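PDB 1FNN: CELL division control protein 6 from Pyrobaculum aerophilum, which binds ADP with magnesium as an AAA+ ATPase of the Cdc6/Cdc18 family and is probably involved in regulating DNA replication. Local coordinates for residues 300-305 against 371-376; 223-228 against 306-311. All blocks are in the same frame, centred on the assembly; numbering follows the deposited sequence.

Both contacts concern the C-terminal winged-helix region, one from within and one from its border. Contact 1 joins helix 288-304 to helix 373-387, two helices of that region, and is partly buried: L373 packs on L301 and on the aliphatic part of K302, while the K302 amine pairs with D374 at the more exposed edge. Contact 2 is buried and smaller, and it crosses from the AAA+ lid to the winged helix through a single hydrogen bond between a carboxylate and a phenol. Their centres lie about 13 Å apart, and the two touch where L301 of contact 1 packs on I309 and on the backbone of T306 and P307, just after helix 288-304.

Contact 1: residues 300-305 against 371-376; sequences SLKISH and EPLDTL
The last turn of helix 288-304 approaches the first turn of helix 373-387 most closely at K302 and L373, whose CA atoms are 7.1 Å apart. L373 points at the partner helix and sets one methyl, CD1, against both L301 CB and K302 CG, 3.9 Å from each. A branched aliphatic side chain suits this place, since L301 and L373 also both pack on I368 in the loop before the second helix. The two helices belong to the winged-helix region at the C-terminal end of the chain, and L373 additionally touches R268 of helix 264-274. K302 has two roles: its CG lies alongside the L373 side chain, the two running antiparallel, and its amine goes on to the more exposed side. There NZ forms a salt bridge with D374 OD1 at 3.2 Å. The lysine chain is bent at chi3 (133°) and chi4 (-85°), which turns the amine toward the start of helix 373-387. Its stronger polar partner is E377, three residues further along the helix from D374, so a long flexible cation serves two acids of the same helix.

Contact 2: residues 223-228 against 306-311; sequences IADITG and TPYITF
D225, on the last turn of helix 217-227 in the AAA+ lid, meets Y308, next in the chain to I309 of the winged-helix region; this is a junction between two domains of a Cdc6-type ATPase. Strand 309-310 is an outer one of the antiparallel three-stranded sheet, next to strand 364-367, and the lid helix lies beyond the end of the tyrosine side chain.

The polar part is one short hydrogen bond. The phenol donates from OH to D225 OD2 over 2.6 Å, and the acceptor lies in the plane of the ring, at its edge. On the acid's side the approach is different: the hydroxyl comes from above the carboxylate plane, 39° out of it, and the carboxylate and ring planes stand 81° apart. D225 OD1 forms a salt bridge with R351 of strand 349-352, so the two carboxylate oxygens have separate winged-helix partners, and together these would restrict rotation of the group. A buried acid is suited to this site because R351 can balance the charge and the Y308 hydroxyl supplies a hydrogen bond; the arginine probably favours the ionised form.

Side-chain packing continues along the junction. With CG opposite its carbonyl carbon (chi1 -60°), Y308 extends its ring across to the lid helix so that OH arrives at D225, a span suited to a long, rigid side chain with a polar end. It touches L365 and S367 of strand 364-367 and Q221 of the lid helix, while P307 packs on D218, I219 and M222.

Bonds within the lid segment finish the helix. T227 turns its hydroxyl back along the chain, where OG1 donates to I223 O at 2.9 Å, an oxygen that also accepts from T227 N at 3.1 Å.

Contact 1: residues 300-305 against 371-376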
ATOM      1  N   SER A 300     -13.047  22.018 -18.473  1.00 32.04           N
ATOM      2  CA  SER A 300     -11.707  22.489 -18.721  1.00 34.07           C
ATOM      3  C   SER A 300     -10.746  21.253 -18.880  1.00 38.62           C
ATOM      4  O   SER A 300      -9.774  21.413 -19.607  1.00 38.38           O
ATOM      5  CB  SER A 300     -11.108  23.323 -17.609  1.00 43.83           C
ATOM      6  OG  SER A 300     -12.000  24.361 -17.225  1.00 51.01           O
ATOM      7  N   LEU A 301     -10.947  20.241 -18.072  1.00 37.20           N
ATOM      8  CA  LEU A 301     -10.040  19.073 -18.074  1.00 40.63           C
ATOM      9  C   LEU A 301     -10.230  18.258 -19.337  1.00 41.02           C
ATOM     10  O   LEU A 301      -9.261  17.799 -19.954  1.00 42.78           O
ATOM     11  CB  LEU A 301     -10.315  18.208 -16.838  1.00 34.05           C
ATOM     12  CG  LEU A 301      -9.710  18.644 -15.515  1.00 34.32           C
ATOM     13  CD1 LEU A 301     -10.304  17.817 -14.383  1.00 33.80           C
ATOM     14  CD2 LEU A 301      -8.163  18.534 -15.527  1.00 36.32           C
ATOM     15  N   LYS A 302     -11.463  18.153 -19.861  1.00 38.17           N
ATOM     16  CA  LYS A 302     -11.733  17.591 -21.163  1.00 45.85           C
ATOM     17  C   LYS A 302     -11.015  18.316 -22.289  1.00 49.76           C
ATOM     18  O   LYS A 302     -10.548  17.669 -23.230  1.00 49.81           O
ATOM     19  CB  LYS A 302     -13.241  17.558 -21.467  1.00 44.93           C
ATOM     20  CG  LYS A 302     -13.927  16.384 -20.820  1.00 49.50           C
ATOM     21  CD  LYS A 302     -15.412  16.613 -20.643  1.00 54.58           C
ATOM     22  CE  LYS A 302     -16.228  15.418 -21.107  1.00 56.65           C
ATOM     23  NZ  LYS A 302     -16.461  15.538 -22.587  1.00 54.59           N
ATOM     24  N   ILE A 303     -10.946  19.627 -22.227  1.00 51.22           N
ATOM     25  CA  ILE A 303     -10.256  20.470 -23.186  1.00 52.88           C
ATOM     26  C   ILE A 303      -8.746  20.362 -23.007  1.00 51.94           C
ATOM     27  O   ILE A 303      -8.001  20.335 -23.989  1.00 53.07           O
ATOM     28  CB  ILE A 303     -10.691  21.940 -23.028  1.00 54.60           C
ATOM     29  CG1 ILE A 303     -12.138  22.090 -23.541  1.00 56.63           C
ATOM     30  CG2 ILE A 303      -9.795  22.949 -23.720  1.00 54.75           C
ATOM     31  CD1 ILE A 303     -12.846  23.301 -22.959  1.00 60.61           C
ATOM     32  N   SER A 304      -8.241  20.469 -21.784  1.00 46.49           N
ATOM     33  CA  SER A 304      -6.801  20.431 -21.590  1.00 49.51           C
ATOM     34  C   SER A 304      -6.196  19.085 -22.013  1.00 47.99           C
ATOM     35  O   SER A 304      -5.027  19.082 -22.398  1.00 49.59           O
ATOM     36  CB  SER A 304      -6.451  20.721 -20.127  1.00 44.50           C
ATOM     37  OG  SER A 304      -6.832  19.579 -19.353  1.00 50.07           O
ATOM     38  N   HIS A 305      -6.822  17.946 -21.808  1.00 47.09           N
ATOM     39  CA  HIS A 305      -6.217  16.630 -21.955  1.00 52.97           C
ATOM     40  C   HIS A 305      -4.985  16.491 -21.050  1.00 53.15           C
ATOM     41  O   HIS A 305      -4.084  15.651 -21.222  1.00 50.65           O
ATOM     42  CB  HIS A 305      -5.830  16.312 -23.417  1.00 53.68           C
ATOM     43  CG  HIS A 305      -7.068  15.993 -24.198  1.00 58.32           C
ATOM     44  ND1 HIS A 305      -7.514  14.708 -24.404  1.00 64.60           N
ATOM     45  CD2 HIS A 305      -7.962  16.812 -24.821  1.00 63.74           C
ATOM     46  CE1 HIS A 305      -8.626  14.731 -25.121  1.00 64.43           C
ATOM     47  NE2 HIS A 305      -8.916  15.996 -25.384  1.00 66.95           N
ATOM     48  N   GLU A 371     -12.656   9.416 -11.612  1.00 36.88           N
ATOM     49  CA  GLU A 371     -13.792   9.072 -12.457  1.00 38.54           C
ATOM     50  C   GLU A 371     -13.636   9.523 -13.887  1.00 34.24           C
ATOM     51  O   GLU A 371     -13.214  10.672 -14.099  1.00 37.94           O
ATOM     52  CB  GLU A 371     -15.023   9.871 -11.957  1.00 45.48           C
ATOM     53  CG  GLU A 371     -15.783   9.212 -10.864  1.00 47.99           C
ATOM     54  CD  GLU A 371     -16.646   8.026 -11.200  1.00 48.69           C
ATOM     55  OE1 GLU A 371     -16.920   7.690 -12.362  1.00 47.60           O
ATOM     56  OE2 GLU A 371     -17.068   7.403 -10.187  1.00 59.07           O
ATOM     57  N   PRO A 372     -13.917   8.674 -14.861  1.00 37.26           N
ATOM     58  CA  PRO A 372     -13.792   9.013 -16.274  1.00 35.21           C
ATOM     59  C   PRO A 372     -14.713  10.222 -16.537  1.00 39.28           C
ATOM     60  O   PRO A 372     -15.786  10.271 -15.921  1.00 37.29           O
ATOM     61  CB  PRO A 372     -14.260   7.761 -16.985  1.00 41.49           C
ATOM     62  CG  PRO A 372     -13.916   6.649 -16.016  1.00 39.50           C
ATOM     63  CD  PRO A 372     -14.286   7.249 -14.658  1.00 39.68           C
ATOM     64  N   LEU A 373     -14.250  11.205 -17.266  1.00 37.74           N
ATOM     65  CA  LEU A 373     -14.985  12.472 -17.385  1.00 41.44           C
ATOM     66  C   LEU A 373     -16.262  12.439 -18.201  1.00 45.03           C
ATOM     67  O   LEU A 373     -17.231  13.191 -17.886  1.00 41.51           O
ATOM     68  CB  LEU A 373     -14.032  13.515 -17.950  1.00 35.31           C
ATOM     69  CG  LEU A 373     -12.775  13.772 -17.123  1.00 41.37           C
ATOM     70  CD1 LEU A 373     -11.936  14.832 -17.804  1.00 39.68           C
ATOM     71  CD2 LEU A 373     -13.144  14.167 -15.691  1.00 39.93           C
ATOM     72  N   ASP A 374     -16.415  11.477 -19.112  1.00 39.74           N
ATOM     73  CA  ASP A 374     -17.607  11.439 -19.954  1.00 43.74           C
ATOM     74  C   ASP A 374     -18.800  11.026 -19.117  1.00 41.85           C
ATOM     75  O   ASP A 374     -19.825  11.738 -19.116  1.00 44.71           O
ATOM     76  CB  ASP A 374     -17.509  10.570 -21.217  1.00 45.38           C
ATOM     77  CG  ASP A 374     -16.612  11.240 -22.232  1.00 52.11           C
ATOM     78  OD1 ASP A 374     -16.157  12.380 -22.025  1.00 58.36           O
ATOM     79  OD2 ASP A 374     -16.340  10.626 -23.282  1.00 71.60           O
ATOM     80  N   THR A 375     -18.565  10.106 -18.191  1.00 39.11           N
ATOM     81  CA  THR A 375     -19.645   9.619 -17.348  1.00 42.05           C
ATOM     82  C   THR A 375     -19.922  10.580 -16.180  1.00 43.65           C
ATOM     83  O   THR A 375     -21.098  10.801 -15.851  1.00 38.37           O
ATOM     84  CB  THR A 375     -19.306   8.199 -16.878  1.00 56.66           C
ATOM     85  OG1 THR A 375     -19.617   7.313 -17.990  1.00 65.33           O
ATOM     86  CG2 THR A 375     -20.116   7.746 -15.688  1.00 63.95           C
ATOM     87  N   LEU A 376     -18.893  11.249 -15.677  1.00 37.41           N
ATOM     88  CA  LEU A 376     -19.101  12.213 -14.597  1.00 41.50           C
ATOM     89  C   LEU A 376     -19.931  13.387 -15.143  1.00 36.63           C
ATOM     90  O   LEU A 376     -20.780  13.950 -14.480  1.00 38.91           O
ATOM     91  CB  LEU A 376     -17.731  12.698 -14.106  1.00 37.84           C
ATOM     92  CG  LEU A 376     -17.776  13.762 -13.007  1.00 36.03           C
ATOM     93  CD1 LEU A 376     -18.744  13.310 -11.906  1.00 36.11           C
ATOM     94  CD2 LEU A 376     -16.418  14.069 -12.411  1.00 39.40           C
TER

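Contact 2: residues 223-228 against 306-311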
ATOM      1  N   ILE A 223      -1.768  10.163  -9.943  1.00 36.81           N
ATOM      2  CA  ILE A 223      -1.988   8.897  -9.265  1.00 31.61           C
ATOM      3  C   ILE A 223      -1.646   9.016  -7.784  1.00 28.56           C
ATOM      4  O   ILE A 223      -2.354   8.500  -6.942  1.00 33.66           O
ATOM      5  CB  ILE A 223      -1.076   7.765  -9.873  1.00 37.63           C
ATOM      6  CG1 ILE A 223      -1.416   7.609 -11.339  1.00 35.47           C
ATOM      7  CG2 ILE A 223      -1.273   6.504  -9.036  1.00 33.74           C
ATOM      8  CD1 ILE A 223      -0.592   6.583 -12.140  1.00 36.98           C
ATOM      9  N   ALA A 224      -0.568   9.745  -7.450  1.00 34.86           N
ATOM     10  CA  ALA A 224      -0.191   9.949  -6.055  1.00 35.93           C
ATOM     11  C   ALA A 224      -1.226  10.794  -5.271  1.00 36.92           C
ATOM     12  O   ALA A 224      -1.515  10.519  -4.113  1.00 36.47           O
ATOM     13  CB  ALA A 224       1.129  10.735  -6.056  1.00 39.40           C
ATOM     14  N   ASP A 225      -1.887  11.691  -5.973  1.00 38.82           N
ATOM     15  CA  ASP A 225      -2.962  12.519  -5.408  1.00 40.00           C
ATOM     16  C   ASP A 225      -4.184  11.678  -5.140  1.00 39.04           C
ATOM     17  O   ASP A 225      -4.885  11.942  -4.163  1.00 39.78           O
ATOM     18  CB  ASP A 225      -3.330  13.725  -6.295  1.00 36.96           C
ATOM     19  CG  ASP A 225      -2.261  14.789  -6.114  1.00 42.75           C
ATOM     20  OD1 ASP A 225      -1.561  14.665  -5.089  1.00 47.26           O
ATOM     21  OD2 ASP A 225      -2.120  15.697  -6.944  1.00 50.24           O
ATOM     22  N   ILE A 226      -4.405  10.611  -5.908  1.00 39.18           N
ATOM     23  CA  ILE A 226      -5.532   9.730  -5.664  1.00 38.84           C
ATOM     24  C   ILE A 226      -5.252   8.824  -4.475  1.00 42.24           C
ATOM     25  O   ILE A 226      -6.196   8.240  -3.939  1.00 43.85           O
ATOM     26  CB  ILE A 226      -5.770   8.803  -6.882  1.00 46.75           C
ATOM     27  CG1 ILE A 226      -6.090   9.556  -8.171  1.00 55.89           C
ATOM     28  CG2 ILE A 226      -6.877   7.804  -6.634  1.00 54.58           C
ATOM     29  CD1 ILE A 226      -6.065   8.596  -9.364  1.00 55.19           C
ATOM     30  N   THR A 227      -3.998   8.378  -4.322  1.00 37.00           N
ATOM     31  CA  THR A 227      -3.729   7.315  -3.357  1.00 37.65           C
ATOM     32  C   THR A 227      -3.008   7.727  -2.098  1.00 37.38           C
ATOM     33  O   THR A 227      -3.081   6.971  -1.128  1.00 43.17           O
ATOM     34  CB  THR A 227      -2.841   6.239  -4.077  1.00 39.67           C
ATOM     35  OG1 THR A 227      -1.703   6.874  -4.677  1.00 39.06           O
ATOM     36  CG2 THR A 227      -3.606   5.614  -5.228  1.00 38.85           C
ATOM     37  N   GLY A 228      -2.195   8.769  -2.105  1.00 38.10           N
ATOM     38  CA  GLY A 228      -1.378   9.129  -0.963  1.00 37.48           C
ATOM     39  C   GLY A 228      -2.185   9.742   0.186  1.00 46.63           C
ATOM     40  O   GLY A 228      -3.364  10.103  -0.005  1.00 44.52           O
ATOM     41  N   THR A 306      -5.019  17.180 -19.927  1.00 46.10           N
ATOM     42  CA  THR A 306      -3.851  17.394 -19.061  1.00 46.30           C
ATOM     43  C   THR A 306      -4.322  16.990 -17.693  1.00 44.75           C
ATOM     44  O   THR A 306      -5.554  16.919 -17.502  1.00 43.80           O
ATOM     45  CB  THR A 306      -3.486  18.867 -19.275  1.00 54.40           C
ATOM     46  OG1 THR A 306      -2.082  19.033 -19.498  1.00 58.40           O
ATOM     47  CG2 THR A 306      -3.926  19.795 -18.167  1.00 38.41           C
ATOM     48  N   PRO A 307      -3.504  16.335 -16.883  1.00 45.54           N
ATOM     49  CA  PRO A 307      -3.930  15.914 -15.547  1.00 43.99           C
ATOM     50  C   PRO A 307      -4.488  17.081 -14.726  1.00 41.90           C
ATOM     51  O   PRO A 307      -5.476  16.911 -13.990  1.00 41.64           O
ATOM     52  CB  PRO A 307      -2.664  15.327 -14.922  1.00 44.14           C
ATOM     53  CG  PRO A 307      -1.824  14.927 -16.120  1.00 44.16           C
ATOM     54  CD  PRO A 307      -2.053  16.073 -17.105  1.00 45.84           C
ATOM     55  N   TYR A 308      -3.852  18.249 -14.770  1.00 40.51           N
ATOM     56  CA  TYR A 308      -4.310  19.375 -13.955  1.00 41.11           C
ATOM     57  C   TYR A 308      -4.752  20.604 -14.746  1.00 41.36           C
ATOM     58  O   TYR A 308      -4.337  20.838 -15.884  1.00 39.90           O
ATOM     59  CB  TYR A 308      -3.206  19.875 -13.008  1.00 41.04           C
ATOM     60  CG  TYR A 308      -2.756  18.794 -12.061  1.00 44.28           C
ATOM     61  CD1 TYR A 308      -1.690  17.944 -12.439  1.00 44.90           C
ATOM     62  CD2 TYR A 308      -3.355  18.603 -10.834  1.00 38.33           C
ATOM     63  CE1 TYR A 308      -1.270  16.945 -11.574  1.00 41.97           C
ATOM     64  CE2 TYR A 308      -2.923  17.607  -9.992  1.00 41.99           C
ATOM     65  CZ  TYR A 308      -1.876  16.773 -10.361  1.00 42.30           C
ATOM     66  OH  TYR A 308      -1.492  15.790  -9.473  1.00 41.46           O
ATOM     67  N   ILE A 309      -5.746  21.326 -14.187  1.00 42.45           N
ATOM     68  CA  ILE A 309      -6.074  22.645 -14.762  1.00 40.76           C
ATOM     69  C   ILE A 309      -5.999  23.619 -13.596  1.00 40.78           C
ATOM     70  O   ILE A 309      -5.984  23.290 -12.407  1.00 41.03           O
ATOM     71  CB  ILE A 309      -7.353  22.708 -15.575  1.00 43.99           C
ATOM     72  CG1 ILE A 309      -8.570  22.107 -14.850  1.00 48.22           C
ATOM     73  CG2 ILE A 309      -7.255  21.998 -16.916  1.00 42.12           C
ATOM     74  CD1 ILE A 309      -9.255  23.023 -13.886  1.00 44.43           C
ATOM     75  N   THR A 310      -5.792  24.881 -13.888  1.00 34.27           N
ATOM     76  CA  THR A 310      -5.601  25.896 -12.858  1.00 37.57           C
ATOM     77  C   THR A 310      -6.936  26.351 -12.281  1.00 36.47           C
ATOM     78  O   THR A 310      -7.947  26.183 -12.963  1.00 37.31           O
ATOM     79  CB  THR A 310      -4.845  27.121 -13.408  1.00 48.83           C
ATOM     80  OG1 THR A 310      -5.612  27.729 -14.454  1.00 55.75           O
ATOM     81  CG2 THR A 310      -3.493  26.705 -13.967  1.00 32.17           C
ATOM     82  N   PHE A 311      -7.001  26.957 -11.125  1.00 37.68           N
ATOM     83  CA  PHE A 311      -8.220  27.533 -10.565  1.00 41.70           C
ATOM     84  C   PHE A 311      -8.754  28.614 -11.507  1.00 44.39           C
ATOM     85  O   PHE A 311      -9.961  28.650 -11.782  1.00 38.28           O
ATOM     86  CB  PHE A 311      -8.008  28.050  -9.142  1.00 43.22           C
ATOM     87  CG  PHE A 311      -9.271  28.650  -8.533  1.00 47.02           C
ATOM     88  CD1 PHE A 311     -10.037  27.914  -7.657  1.00 51.88           C
ATOM     89  CD2 PHE A 311      -9.673  29.928  -8.845  1.00 54.05           C
ATOM     90  CE1 PHE A 311     -11.186  28.438  -7.095  1.00 57.22           C
ATOM     91  CE2 PHE A 311     -10.822  30.468  -8.292  1.00 59.97           C
ATOM     92  CZ  PHE A 311     -11.576  29.715  -7.414  1.00 48.24           C
TER